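Local coordinates for protein nucleoporin NUP159 (Saccharomyces cerevisiae, PDB 1XIP) that forms part of the nuclear pore complex and, through its N-terminal beta-propeller domain, tethers the RNA helicase Dbp5 to the pore for mRNA export, at residues V242-K247 with S299-E304; L365-I368 with S374-I377. All blocks are in the same frame, centred on the assembly; numbering follows the deposited sequence.

Contact 1. Residues V242-K247 with S299-E304; sequences VSYDQK and SSCSSE
C301 and Y244 meet as a thiol set squarely over an aromatic face, a compact example of how one sulfur can join two segments that share no hydrogen bond. The SG of C301 lies 3.5 Å from the centroid of the Y244 ring and only 10° off the ring normal. All six ring carbons are therefore at similar range from the sulfur, with Y244 CE1 among the nearest, also 3.5 Å from C301 SG. The CB of C301 follows over the same face, 4.1 Å from the ring centroid, as a CH-pi contact, so that the CB-SG bond lies roughly flat above the ring instead of pointing into it. Both residues direct their CB toward the opposite segment; in Y244, chi1 of -60° sets CG beside the backbone N, and chi2 of -79° turns the ring so that a face meets the cysteine.

Q246, two residues further along the same side of its segment, reaches in with an extended chain beyond CG. Its NE2 comes to 3.8 Å from C301 SG, a van der Waals approach roughly perpendicular to that of the ring, so the sulfur is packed on two adjacent sides. On the other segment, a type I turn from S299 to S302 carries C301. S299 OG accepts from C301 N over 3.2 Å in an ST turn, which helps fix the backbone beneath the thiol.

The phenol end of Y244 is held outside the contact by hydrogen bonds to I273 O and R275 N, and S300 OG bonds to F276 O. The arrangement thus joins the run leading into strand 246-254 to the loop that leaves strand 292-299 and precedes strand 306-308, with the connection through residues 267-276 packed around both.

Contact 2. Residues L365-I368 with S374-I377; sequences LVYI and SLQI
The beta hairpin of strands 365-370 and 374-381 supplies the two central strands of a four-stranded antiparallel propeller blade, and Y367 and I377 face each other across it as a non-hydrogen-bonded pair. Their side chains lie side by side and point the same way, with the isoleucine laid over one face of the tyrosine ring. I377 CG1 stands 3.8 Å from the Y367 ring centroid, 5° off the normal, and CD1 reaches 3.5 Å from Y367 CZ. The first torsion of I377 (chi1 -63°) places CG1 anti to the carbonyl carbon and over the ring, the extended second torsion carries CD1 on toward the phenol end, and CG2 is left to meet L365 CD1. L375 approaches the same tyrosine obliquely, its CD2 3.7 Å from Y367 CD2.

The neighbouring pair, I368 with Q376, is the hydrogen-bonded one. I368 N donates to Q376 O at 2.9 Å, and Q376 N returns a bond to I368 O at 2.8 Å. Each of these oxygens also receives a CA-H...O contact, from Y367 CA and L375 CA respectively.

In the blade, strand 18-26 from the N-terminal part of the chain flanks 374-381 and strand 337-343 flanks 365-370, so that the two ends of the domain meet in one sheet, the Velcro-like closure familiar from beta-propellers. The face bearing Y367 packs against helix 65-73 through L65, L68 and R69, while Y367 OH is hydrogen-bonded to D343 OD2. On the face of I368 and Q376, the Q376 chain extends to place NE2 against V324 O, and I368 touches V305 and P337.

How the contacts relate
Contact 1 and contact 2 illustrate two levels at which one propeller is held together. In contact 2 adjacent strands pair inside a blade, with backbone hydrogen bonds setting the register; in contact 1 segments 52 residues apart in sequence meet through side chains alone. Each uses a tyrosine face as a platform, for a thiol in one and an aliphatic chain in the other. Their centres are 20 Å apart and their nearest atoms about 7 Å, so they do not touch, though I368 of contact 2 packs on V305, the residue following segment 299-304. Both centres lie 14 Å from the chain centre; the Dbp5-interacting region spans the whole domain, so neither is assigned to that interface.

Contact 1. Residues V242-K247 with S299-E304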
ATOM      1  N   VAL A 242      14.396  11.320  12.520  1.00 53.64           N
ATOM      2  CA  VAL A 242      14.251  10.014  11.857  1.00 50.27           C
ATOM      3  C   VAL A 242      15.075   9.793  10.576  1.00 47.71           C
ATOM      4  O   VAL A 242      15.141  10.640   9.686  1.00 46.91           O
ATOM      5  CB  VAL A 242      12.753   9.646  11.616  1.00 50.52           C
ATOM      6  CG1 VAL A 242      12.246  10.175  10.265  1.00 50.51           C
ATOM      7  CG2 VAL A 242      12.540   8.145  11.729  1.00 50.34           C
ATOM      8  N   SER A 243      15.696   8.623  10.526  1.00 44.88           N
ATOM      9  CA  SER A 243      16.474   8.156   9.389  1.00 42.35           C
ATOM     10  C   SER A 243      16.049   6.702   9.165  1.00 40.55           C
ATOM     11  O   SER A 243      15.900   5.964  10.139  1.00 40.50           O
ATOM     12  CB  SER A 243      17.968   8.229   9.731  1.00 42.26           C
ATOM     13  OG  SER A 243      18.784   7.875   8.633  1.00 41.39           O
ATOM     14  N   TYR A 244      15.824   6.293   7.913  1.00 37.91           N
ATOM     15  CA  TYR A 244      15.528   4.872   7.624  1.00 35.38           C
ATOM     16  C   TYR A 244      16.695   4.145   6.966  1.00 34.26           C
ATOM     17  O   TYR A 244      17.330   4.669   6.040  1.00 33.99           O
ATOM     18  CB  TYR A 244      14.257   4.700   6.774  1.00 34.74           C
ATOM     19  CG  TYR A 244      13.014   5.261   7.416  1.00 32.90           C
ATOM     20  CD1 TYR A 244      12.335   4.554   8.419  1.00 31.65           C
ATOM     21  CD2 TYR A 244      12.518   6.498   7.036  1.00 31.23           C
ATOM     22  CE1 TYR A 244      11.201   5.074   9.021  1.00 30.12           C
ATOM     23  CE2 TYR A 244      11.393   7.032   7.637  1.00 31.49           C
ATOM     24  CZ  TYR A 244      10.738   6.316   8.623  1.00 31.01           C
ATOM     25  OH  TYR A 244       9.619   6.854   9.197  1.00 31.39           O
ATOM     26  N   ASP A 245      16.977   2.944   7.453  1.00 32.61           N
ATOM     27  CA  ASP A 245      17.932   2.071   6.811  1.00 32.05           C
ATOM     28  C   ASP A 245      17.262   0.737   6.462  1.00 31.35           C
ATOM     29  O   ASP A 245      16.881  -0.032   7.346  1.00 31.07           O
ATOM     30  CB  ASP A 245      19.164   1.870   7.699  1.00 32.33           C
ATOM     31  CG  ASP A 245      20.165   0.878   7.105  1.00 34.07           C
ATOM     32  OD1 ASP A 245      20.424   0.952   5.863  1.00 36.44           O
ATOM     33  OD2 ASP A 245      20.724  -0.015   7.799  1.00 33.57           O
ATOM     34  N   GLN A 246      17.116   0.464   5.169  1.00 30.60           N
ATOM     35  CA  GLN A 246      16.313  -0.676   4.738  1.00 29.77           C
ATOM     36  C   GLN A 246      16.944  -1.503   3.626  1.00 29.33           C
ATOM     37  O   GLN A 246      17.589  -0.963   2.731  1.00 29.67           O
ATOM     38  CB  GLN A 246      14.944  -0.185   4.284  1.00 29.42           C
ATOM     39  CG  GLN A 246      13.987   0.066   5.413  1.00 28.78           C
ATOM     40  CD  GLN A 246      12.765   0.823   4.968  1.00 27.73           C
ATOM     41  OE1 GLN A 246      12.475   0.871   3.785  1.00 28.82           O
ATOM     42  NE2 GLN A 246      12.049   1.426   5.912  1.00 27.41           N
ATOM     43  N   LYS A 247      16.722  -2.810   3.664  1.00 28.85           N
ATOM     44  CA  LYS A 247      17.130  -3.674   2.571  1.00 28.82           C
ATOM     45  C   LYS A 247      15.946  -4.356   1.911  1.00 28.91           C
ATOM     46  O   LYS A 247      15.115  -4.955   2.585  1.00 28.43           O
ATOM     47  CB  LYS A 247      18.132  -4.706   3.063  1.00 28.88           C
ATOM     48  CG  LYS A 247      19.505  -4.131   3.276  1.00 28.79           C
ATOM     49  CD  LYS A 247      20.518  -5.206   3.542  1.00 29.16           C
ATOM     50  CE  LYS A 247      21.908  -4.628   3.625  1.00 29.14           C
ATOM     51  NZ  LYS A 247      22.428  -4.307   2.270  1.00 29.91           N
ATOM     52  N   SER A 299       6.226   3.734  -1.125  1.00 20.03           N
ATOM     53  CA  SER A 299       6.553   3.355   0.229  1.00 20.35           C
ATOM     54  C   SER A 299       6.221   4.489   1.160  1.00 20.59           C
ATOM     55  O   SER A 299       6.359   5.652   0.788  1.00 20.29           O
ATOM     56  CB  SER A 299       8.042   3.044   0.296  1.00 20.09           C
ATOM     57  OG  SER A 299       8.472   2.650   1.581  1.00 22.98           O
ATOM     58  N   SER A 300       5.782   4.144   2.373  1.00 20.90           N
ATOM     59  CA  SER A 300       5.565   5.123   3.445  1.00 21.21           C
ATOM     60  C   SER A 300       6.881   5.806   3.843  1.00 21.67           C
ATOM     61  O   SER A 300       6.882   6.899   4.423  1.00 22.25           O
ATOM     62  CB  SER A 300       4.881   4.467   4.668  1.00 21.21           C
ATOM     63  OG  SER A 300       5.712   3.500   5.331  1.00 23.09           O
ATOM     64  N   CYS A 301       8.004   5.190   3.479  1.00 21.89           N
ATOM     65  CA  CYS A 301       9.319   5.712   3.867  1.00 22.40           C
ATOM     66  C   CYS A 301      10.108   6.289   2.734  1.00 22.41           C
ATOM     67  O   CYS A 301      11.319   6.409   2.853  1.00 23.20           O
ATOM     68  CB  CYS A 301      10.155   4.617   4.510  1.00 21.86           C
ATOM     69  SG  CYS A 301       9.454   4.220   6.079  1.00 23.54           S
ATOM     70  N   SER A 302       9.448   6.656   1.639  1.00 22.29           N
ATOM     71  CA  SER A 302      10.177   7.076   0.449  1.00 22.23           C
ATOM     72  C   SER A 302       9.346   8.009  -0.410  1.00 22.03           C
ATOM     73  O   SER A 302       8.124   7.997  -0.338  1.00 21.89           O
ATOM     74  CB  SER A 302      10.602   5.822  -0.333  1.00 22.62           C
ATOM     75  OG  SER A 302      10.900   6.082  -1.695  1.00 23.97           O
ATOM     76  N   SER A 303      10.011   8.811  -1.232  1.00 22.37           N
ATOM     77  CA  SER A 303       9.324   9.734  -2.135  1.00 23.26           C
ATOM     78  C   SER A 303       9.349   9.230  -3.559  1.00 23.46           C
ATOM     79  O   SER A 303       8.895   9.915  -4.473  1.00 23.30           O
ATOM     80  CB  SER A 303       9.967  11.099  -2.085  1.00 23.03           C
ATOM     81  OG  SER A 303      10.544  11.299  -0.813  1.00 27.47           O
ATOM     82  N   GLU A 304       9.894   8.031  -3.756  1.00 23.67           N
ATOM     83  CA  GLU A 304      10.044   7.517  -5.097  1.00 24.75           C
ATOM     84  C   GLU A 304       9.020   6.456  -5.423  1.00 24.19           C
ATOM     85  O   GLU A 304       8.538   5.746  -4.544  1.00 24.30           O
ATOM     86  CB  GLU A 304      11.469   7.028  -5.341  1.00 25.32           C
ATOM     87  CG  GLU A 304      12.431   8.164  -5.686  1.00 29.70           C
ATOM     88  CD  GLU A 304      13.878   7.702  -5.700  1.00 36.09           C
ATOM     89  OE1 GLU A 304      14.224   6.828  -6.546  1.00 38.41           O
ATOM     90  OE2 GLU A 304      14.675   8.194  -4.858  1.00 39.51           O
TER

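Contact 2. Residues L365-I368 with S374-I377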
ATOM      1  N   LEU A 365      -4.427   5.596 -14.697  1.00 26.64           N
ATOM      2  CA  LEU A 365      -4.019   6.755 -13.939  1.00 24.35           C
ATOM      3  C   LEU A 365      -3.826   6.339 -12.510  1.00 23.22           C
ATOM      4  O   LEU A 365      -4.697   5.714 -11.926  1.00 23.64           O
ATOM      5  CB  LEU A 365      -5.053   7.876 -14.052  1.00 23.92           C
ATOM      6  CG  LEU A 365      -5.350   8.464 -15.438  1.00 23.17           C
ATOM      7  CD1 LEU A 365      -6.293   9.665 -15.336  1.00 22.13           C
ATOM      8  CD2 LEU A 365      -4.091   8.852 -16.199  1.00 21.87           C
ATOM      9  N   VAL A 366      -2.658   6.652 -11.964  1.00 21.40           N
ATOM     10  CA  VAL A 366      -2.360   6.386 -10.571  1.00 19.84           C
ATOM     11  C   VAL A 366      -2.540   7.670  -9.762  1.00 19.26           C
ATOM     12  O   VAL A 366      -1.857   8.684 -10.005  1.00 19.63           O
ATOM     13  CB  VAL A 366      -0.897   5.863 -10.403  1.00 20.07           C
ATOM     14  CG1 VAL A 366      -0.622   5.469  -8.970  1.00 19.31           C
ATOM     15  CG2 VAL A 366      -0.617   4.697 -11.352  1.00 18.66           C
ATOM     16  N   TYR A 367      -3.478   7.639  -8.825  1.00 18.36           N
ATOM     17  CA  TYR A 367      -3.684   8.740  -7.883  1.00 17.64           C
ATOM     18  C   TYR A 367      -2.902   8.430  -6.629  1.00 17.93           C
ATOM     19  O   TYR A 367      -3.002   7.287  -6.091  1.00 17.87           O
ATOM     20  CB  TYR A 367      -5.151   8.846  -7.498  1.00 16.92           C
ATOM     21  CG  TYR A 367      -6.081   9.366  -8.563  1.00 16.95           C
ATOM     22  CD1 TYR A 367      -5.959   8.975  -9.908  1.00 15.95           C
ATOM     23  CD2 TYR A 367      -7.124  10.225  -8.225  1.00 16.19           C
ATOM     24  CE1 TYR A 367      -6.843   9.443 -10.866  1.00 13.91           C
ATOM     25  CE2 TYR A 367      -8.013  10.681  -9.176  1.00 13.91           C
ATOM     26  CZ  TYR A 367      -7.872  10.294 -10.489  1.00 13.69           C
ATOM     27  OH  TYR A 367      -8.770  10.776 -11.422  1.00 12.67           O
ATOM     28  N   ILE A 368      -2.127   9.415  -6.161  1.00 17.38           N
ATOM     29  CA  ILE A 368      -1.295   9.263  -4.958  1.00 17.28           C
ATOM     30  C   ILE A 368      -1.586  10.394  -3.966  1.00 18.34           C
ATOM     31  O   ILE A 368      -1.549  11.577  -4.347  1.00 18.24           O
ATOM     32  CB  ILE A 368       0.223   9.246  -5.331  1.00 17.20           C
ATOM     33  CG1 ILE A 368       0.517   8.175  -6.411  1.00 17.37           C
ATOM     34  CG2 ILE A 368       1.092   9.064  -4.091  1.00 14.98           C
ATOM     35  CD1 ILE A 368       1.962   8.094  -6.867  1.00 14.37           C
ATOM     36  N   SER A 374      -2.212  16.403  -0.066  1.00 19.86           N
ATOM     37  CA  SER A 374      -2.016  16.704  -1.466  1.00 20.14           C
ATOM     38  C   SER A 374      -2.219  15.446  -2.283  1.00 19.97           C
ATOM     39  O   SER A 374      -1.847  14.353  -1.850  1.00 19.72           O
ATOM     40  CB  SER A 374      -0.627  17.269  -1.692  1.00 20.07           C
ATOM     41  OG  SER A 374      -0.556  17.888  -2.965  1.00 23.38           O
ATOM     42  N   LEU A 375      -2.833  15.598  -3.454  1.00 20.03           N
ATOM     43  CA  LEU A 375      -3.078  14.478  -4.340  1.00 19.91           C
ATOM     44  C   LEU A 375      -2.415  14.723  -5.670  1.00 20.57           C
ATOM     45  O   LEU A 375      -2.540  15.796  -6.254  1.00 20.93           O
ATOM     46  CB  LEU A 375      -4.587  14.220  -4.539  1.00 19.80           C
ATOM     47  CG  LEU A 375      -4.918  12.889  -5.263  1.00 19.05           C
ATOM     48  CD1 LEU A 375      -5.928  12.118  -4.526  1.00 18.90           C
ATOM     49  CD2 LEU A 375      -5.361  13.080  -6.679  1.00 20.08           C
ATOM     50  N   GLN A 376      -1.741  13.698  -6.158  1.00 21.67           N
ATOM     51  CA  GLN A 376      -1.026  13.743  -7.413  1.00 22.87           C
ATOM     52  C   GLN A 376      -1.655  12.731  -8.394  1.00 23.64           C
ATOM     53  O   GLN A 376      -1.985  11.595  -7.999  1.00 24.03           O
ATOM     54  CB  GLN A 376       0.410  13.377  -7.136  1.00 22.62           C
ATOM     55  CG  GLN A 376       1.300  13.392  -8.316  1.00 25.34           C
ATOM     56  CD  GLN A 376       2.708  12.883  -7.997  1.00 29.56           C
ATOM     57  OE1 GLN A 376       2.992  12.443  -6.856  1.00 30.37           O
ATOM     58  NE2 GLN A 376       3.596  12.933  -9.000  1.00 30.54           N
ATOM     59  N   ILE A 377      -1.843  13.142  -9.649  1.00 23.90           N
ATOM     60  CA  ILE A 377      -2.255  12.199 -10.690  1.00 24.48           C
ATOM     61  C   ILE A 377      -1.125  11.993 -11.681  1.00 25.33           C
ATOM     62  O   ILE A 377      -0.573  12.955 -12.224  1.00 24.71           O
ATOM     63  CB  ILE A 377      -3.531  12.652 -11.447  1.00 24.20           C
ATOM     64  CG1 ILE A 377      -4.737  12.740 -10.509  1.00 23.86           C
ATOM     65  CG2 ILE A 377      -3.830  11.685 -12.610  1.00 23.14           C
ATOM     66  CD1 ILE A 377      -6.015  13.174 -11.210  1.00 21.02           C
TER